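Local coordinates for conserved hypothetical exported protein (Bacteroides fragilis, PDB 4JJA), which is of unproven function but may be an exo-acting beta-N-acetylmuramidase that trims peptidoglycan, at residues A[23-28]-A[102-107]; A[52-57]-A[79-84]. All coordinates share one frame; numbering follows the deposited sequence.

How the contacts relate
Both contacts are parallel strand pairings in one six-stranded sheet of the N-terminal NamZ family region, and their centres lie 10 Å apart. Contact 1 joins strand 24-28 to strand 104-107; contact 2 joins strand 50-56 to the outermost strand 83-85. Strands 24-28 and 50-56 are themselves neighbours, so the two pairings continue one another across the sheet. The join is made by the backbone, with Ile25 O 2.8 Å from Val52 N and Ile27 O 2.7 Å from Phe55 N, probably hydrogen bonds. A side chain joins in: Phe28 CD1 packs 3.5 Å from the carbonyl oxygen Phe55 O. Along the chain, both segments of contact 2 fall between those of contact 1.

Contact 1. Residues A[23-28]-A[102-107]; sequences KRIAIF and FDILIV
Arg24 and Asp103 cross at about a right angle, the guanidinium gripping the carboxylate side-on. NH2 of Arg24 lies 2.8 Å from OD1 of Asp103 and NE of Arg24 3.0 Å from OD2, yet the planes are 64° apart and both nitrogens approach from above the carboxylate plane. The bend at chi3 of Arg24 (-63°) turns NE to the acid. OD2 of Asp103 takes the backbone N of Arg24 on its anti side, at 2.9 Å, which fixes the carboxylate from two directions. An arginine and an aspartate suit this partly exposed end, where charges can pair; Lys100 O receives NH1.

Arg24 O takes two N-H groups, that of Ile104 nearly along its C=O axis and that of Asp103 tilted from the carbonyl plane. Strand 24-28, between strands 104-107 and 50-56 of a Rossmann-like sheet, then continues the parallel ladder through Ile104 O, Ala26 O and Ile106 O.

Small Ala26 sets CB over one face of the Phe102 ring, a CH-pi contact 3.8 Å from its centroid, and the same methyl meets CD1 of Leu105. On this side of the sheet Phe28, lying against helix 119-132, turns its ring edge to Val107 CG1, 4.1 Å from CD2. On the face of Ile25, Ile27, Ile104 and Ile106, beta-branched side chains suit extended strands: Ile25 CG2 presses 3.5 Å from Ile106 CD1, crossing it obliquely, while Ile25 and Ile104 run side by side.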
loop_
_atom_site.group_PDB
_atom_site.type_symbol
_atom_site.label_atom_id
_atom_site.label_comp_id
_atom_site.label_asym_id
_atom_site.label_seq_id
_atom_site.Cartn_x
_atom_site.Cartn_y
_atom_site.Cartn_z
ATOM N N LYS A 23 19.664 -4.606 22.692
ATOM C CA LYS A 23 19.232 -3.313 22.187
ATOM C C LYS A 23 17.846 -2.982 22.722
ATOM O O LYS A 23 17.019 -3.859 23.011
ATOM C CB LYS A 23 19.198 -3.299 20.657
ATOM C CG LYS A 23 20.607 -3.312 20.010
ATOM C CD LYS A 23 20.508 -3.046 18.511
ATOM C CE LYS A 23 21.861 -2.888 17.856
ATOM N NZ LYS A 23 22.667 -4.130 17.930
ATOM N N ARG A 24 17.577 -1.696 22.851
ATOM C CA ARG A 24 16.237 -1.219 23.129
ATOM C C ARG A 24 15.518 -1.102 21.789
ATOM O O ARG A 24 16.019 -0.489 20.873
ATOM C CB ARG A 24 16.297 0.134 23.803
ATOM C CG ARG A 24 16.988 0.152 25.176
ATOM C CD ARG A 24 17.250 1.580 25.617
ATOM N NE ARG A 24 18.195 2.274 24.692
ATOM C CZ ARG A 24 18.272 3.600 24.507
ATOM N NH1 ARG A 24 17.442 4.408 25.149
ATOM N NH2 ARG A 24 19.143 4.129 23.652
ATOM N N ILE A 25 14.343 -1.715 21.686
ATOM C CA ILE A 25 13.715 -1.977 20.383
ATOM C C ILE A 25 12.363 -1.264 20.291
ATOM O O ILE A 25 11.530 -1.336 21.194
ATOM C CB ILE A 25 13.512 -3.501 20.175
ATOM C CG1 ILE A 25 14.854 -4.243 20.205
ATOM C CG2 ILE A 25 12.731 -3.791 18.857
ATOM C CD1 ILE A 25 14.715 -5.686 20.542
ATOM N N ALA A 26 12.149 -0.555 19.202
ATOM C CA ALA A 26 10.815 -0.093 18.810
ATOM C C ALA A 26 10.389 -0.859 17.579
ATOM O O ALA A 26 11.220 -1.278 16.813
ATOM C CB ALA A 26 10.828 1.391 18.481
ATOM N N ILE A 27 9.083 -1.005 17.402
ATOM C CA ILE A 27 8.514 -1.713 16.250
ATOM C C ILE A 27 7.497 -0.814 15.543
ATOM O O ILE A 27 6.657 -0.187 16.217
ATOM C CB ILE A 27 7.831 -2.980 16.670
ATOM C CG1 ILE A 27 8.773 -3.911 17.424
ATOM C CG2 ILE A 27 7.210 -3.670 15.472
ATOM C CD1 ILE A 27 8.063 -5.020 18.089
ATOM N N PHE A 28 7.551 -0.777 14.200
ATOM C CA PHE A 28 6.534 -0.183 13.349
ATOM C C PHE A 28 5.796 -1.321 12.713
ATOM O O PHE A 28 6.360 -2.077 11.909
ATOM C CB PHE A 28 7.134 0.732 12.299
ATOM C CG PHE A 28 6.143 1.232 11.263
ATOM C CD1 PHE A 28 5.104 2.032 11.625
ATOM C CD2 PHE A 28 6.283 0.919 9.924
ATOM C CE1 PHE A 28 4.197 2.515 10.658
ATOM C CE2 PHE A 28 5.405 1.362 8.975
ATOM C CZ PHE A 28 4.368 2.146 9.331
ATOM N N PHE A 102 14.844 4.350 22.223
ATOM C CA PHE A 102 15.240 3.104 21.546
ATOM C C PHE A 102 16.505 3.236 20.744
ATOM O O PHE A 102 16.909 4.327 20.363
ATOM C CB PHE A 102 14.105 2.559 20.648
ATOM C CG PHE A 102 13.742 3.427 19.462
ATOM C CD1 PHE A 102 12.784 4.411 19.594
ATOM C CD2 PHE A 102 14.341 3.242 18.224
ATOM C CE1 PHE A 102 12.404 5.211 18.508
ATOM C CE2 PHE A 102 13.967 4.013 17.124
ATOM C CZ PHE A 102 13.005 5.010 17.264
ATOM N N ASP A 103 17.120 2.086 20.462
ATOM C CA ASP A 103 18.335 1.984 19.667
ATOM C C ASP A 103 18.043 1.554 18.217
ATOM O O ASP A 103 18.729 1.940 17.297
ATOM C CB ASP A 103 19.271 0.900 20.291
ATOM C CG ASP A 103 19.722 1.236 21.692
ATOM O OD1 ASP A 103 20.286 2.340 21.855
ATOM O OD2 ASP A 103 19.479 0.435 22.653
ATOM N N ILE A 104 17.022 0.728 18.032
ATOM C CA ILE A 104 16.738 0.126 16.742
ATOM C C ILE A 104 15.237 0.096 16.552
ATOM O O ILE A 104 14.499 -0.179 17.469
ATOM C CB ILE A 104 17.379 -1.269 16.602
ATOM C CG1 ILE A 104 17.241 -1.821 15.177
ATOM C CG2 ILE A 104 16.846 -2.209 17.633
ATOM C CD1 ILE A 104 18.321 -2.879 14.853
ATOM N N LEU A 105 14.787 0.471 15.354
ATOM C CA LEU A 105 13.393 0.380 14.961
ATOM C C LEU A 105 13.234 -0.765 13.972
ATOM O O LEU A 105 13.953 -0.818 12.952
ATOM C CB LEU A 105 12.980 1.655 14.277
ATOM C CG LEU A 105 11.573 1.662 13.691
ATOM C CD1 LEU A 105 10.513 1.553 14.747
ATOM C CD2 LEU A 105 11.387 2.976 12.877
ATOM N N ILE A 106 12.289 -1.666 14.259
ATOM C CA ILE A 106 11.952 -2.779 13.338
ATOM C C ILE A 106 10.711 -2.402 12.553
ATOM O O ILE A 106 9.712 -2.072 13.143
ATOM C CB ILE A 106 11.677 -4.073 14.097
ATOM C CG1 ILE A 106 12.850 -4.444 14.975
ATOM C CG2 ILE A 106 11.443 -5.199 13.116
ATOM C CD1 ILE A 106 12.620 -5.645 15.843
ATOM N N VAL A 107 10.782 -2.510 11.229
ATOM C CA VAL A 107 9.617 -2.446 10.364
ATOM C C VAL A 107 9.170 -3.881 10.027
ATOM O O VAL A 107 9.942 -4.687 9.525
ATOM C CB VAL A 107 9.946 -1.699 9.072
ATOM C CG1 VAL A 107 8.771 -1.796 8.053
ATOM C CG2 VAL A 107 10.388 -0.249 9.348
#

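Contact 2. Residues A[52-57]-A[79-84]; sequences VAIFSP and TGVPIL
With chi1 of 61°, Ile54 holds CG1 between its own backbone N and carbonyl carbon, and this brings the branch 3.7 Å from CG1 of Ile83. CG2 of Ile54, beside the backbone N, points back toward the start of the strand, to CG1 of Val81 at 3.9 Å; these two side chains cross at about a right angle. Ile54 thus meets two aliphatic partners with its two branches, a good use of a beta-branched residue, and Leu41 of helix 40-46 and Ile27 also pack against it.

On the opposite face of the sheet from Ile54 and Ile83, Leu84 meets Phe55. Leu84 CD1 comes 3.6 Å from CE1 of the Phe55 ring in an oblique approach, and also reaches the small CB of Ala53, 4.2 Å away. The backbone pairing is parallel, as expected for the outermost strand of a Rossmann-like sheet, and it is short: Ile54 N bonds to Pro82 O at 2.9 Å, Leu84 N to Ile54 O at 2.7 Å, and Ser56 N to Leu84 O.

Pro82 begins the ladder: its carbonyl takes the N-H of Ile54, while, lacking an N-H of its own, it sets ring carbons CG and CD each 3.1 Å from Val52 O. Before it, Thr79 OG1 accepts from Val81 N in an ST turn and is also bonded to Asp76.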
loop_
_atom_site.group_PDB
_atom_site.type_symbol
_atom_site.label_atom_id
_atom_site.label_comp_id
_atom_site.label_asym_id
_atom_site.label_seq_id
_atom_site.Cartn_x
_atom_site.Cartn_y
_atom_site.Cartn_z
ATOM N N VAL A 52 10.416 -1.487 23.713
ATOM C CA VAL A 52 10.096 -0.307 24.509
ATOM C C VAL A 52 8.991 0.522 23.912
ATOM O O VAL A 52 8.439 1.384 24.613
ATOM C CB VAL A 52 11.360 0.562 24.724
ATOM C CG1 VAL A 52 12.451 -0.249 25.454
ATOM C CG2 VAL A 52 11.872 1.192 23.487
ATOM N N ALA A 53 8.656 0.307 22.632
ATOM C CA ALA A 53 7.630 1.089 21.996
ATOM C C ALA A 53 7.160 0.456 20.705
ATOM O O ALA A 53 7.896 -0.218 20.044
ATOM C CB ALA A 53 8.134 2.506 21.686
ATOM N N ILE A 54 5.899 0.676 20.398
ATOM C CA ILE A 54 5.373 0.351 19.103
ATOM C C ILE A 54 4.716 1.545 18.402
ATOM O O ILE A 54 3.941 2.287 19.009
ATOM C CB ILE A 54 4.498 -0.840 19.195
ATOM C CG1 ILE A 54 3.307 -0.666 20.092
ATOM C CG2 ILE A 54 5.313 -2.012 19.768
ATOM C CD1 ILE A 54 2.840 -2.022 20.674
ATOM N N PHE A 55 5.082 1.758 17.143
ATOM C CA PHE A 55 4.499 2.775 16.294
ATOM C C PHE A 55 3.517 2.092 15.361
ATOM O O PHE A 55 3.847 1.085 14.748
ATOM C CB PHE A 55 5.599 3.402 15.456
ATOM C CG PHE A 55 6.595 4.235 16.241
ATOM C CD1 PHE A 55 6.286 5.534 16.581
ATOM C CD2 PHE A 55 7.864 3.749 16.545
ATOM C CE1 PHE A 55 7.189 6.302 17.299
ATOM C CE2 PHE A 55 8.770 4.515 17.259
ATOM C CZ PHE A 55 8.433 5.786 17.639
ATOM N N SER A 56 2.311 2.625 15.259
ATOM C CA SER A 56 1.326 2.024 14.379
ATOM C C SER A 56 0.775 3.069 13.425
ATOM O O SER A 56 0.605 4.208 13.820
ATOM C CB SER A 56 0.204 1.396 15.171
ATOM O OG SER A 56 -0.794 0.911 14.273
ATOM N N PRO A 57 0.512 2.685 12.170
ATOM C CA PRO A 57 -0.257 3.606 11.311
ATOM C C PRO A 57 -1.790 3.611 11.647
ATOM O O PRO A 57 -2.515 4.412 11.071
ATOM C CB PRO A 57 0.012 3.049 9.922
ATOM C CG PRO A 57 0.115 1.571 10.110
ATOM C CD PRO A 57 0.738 1.381 11.510
ATOM N N THR A 79 0.951 -6.447 27.055
ATOM C CA THR A 79 2.379 -6.378 27.335
ATOM C C THR A 79 2.868 -5.151 28.105
ATOM O O THR A 79 4.009 -5.134 28.583
ATOM C CB THR A 79 3.156 -6.394 25.991
ATOM O OG1 THR A 79 2.915 -5.166 25.309
ATOM C CG2 THR A 79 2.729 -7.580 25.089
ATOM N N GLY A 80 2.046 -4.106 28.188
ATOM C CA GLY A 80 2.480 -2.834 28.763
ATOM C C GLY A 80 3.412 -1.936 27.937
ATOM O O GLY A 80 3.908 -0.903 28.435
ATOM N N VAL A 81 3.704 -2.321 26.687
ATOM C CA VAL A 81 4.533 -1.498 25.820
ATOM C C VAL A 81 3.743 -0.245 25.341
ATOM O O VAL A 81 2.640 -0.400 24.891
ATOM C CB VAL A 81 4.999 -2.363 24.631
ATOM C CG1 VAL A 81 5.793 -1.555 23.651
ATOM C CG2 VAL A 81 5.810 -3.560 25.165
ATOM N N PRO A 82 4.311 0.971 25.429
ATOM C CA PRO A 82 3.568 2.119 24.874
ATOM C C PRO A 82 3.290 2.010 23.354
ATOM O O PRO A 82 4.125 1.488 22.590
ATOM C CB PRO A 82 4.458 3.321 25.201
ATOM C CG PRO A 82 5.793 2.784 25.518
ATOM C CD PRO A 82 5.612 1.364 25.986
ATOM N N ILE A 83 2.117 2.490 22.942
ATOM C CA ILE A 83 1.630 2.432 21.551
ATOM C C ILE A 83 1.483 3.819 20.989
ATOM O O ILE A 83 0.711 4.630 21.543
ATOM C CB ILE A 83 0.244 1.807 21.456
ATOM C CG1 ILE A 83 0.233 0.370 21.929
ATOM C CG2 ILE A 83 -0.297 1.879 20.031
ATOM C CD1 ILE A 83 -1.143 -0.228 21.874
ATOM N N LEU A 84 2.165 4.095 19.878
ATOM C CA LEU A 84 2.254 5.454 19.333
ATOM C C LEU A 84 1.661 5.525 17.900
ATOM O O LEU A 84 2.185 4.942 16.975
ATOM C CB LEU A 84 3.700 5.958 19.386
ATOM C CG LEU A 84 4.405 5.646 20.727
ATOM C CD1 LEU A 84 5.940 5.879 20.641
ATOM C CD2 LEU A 84 3.811 6.447 21.884
#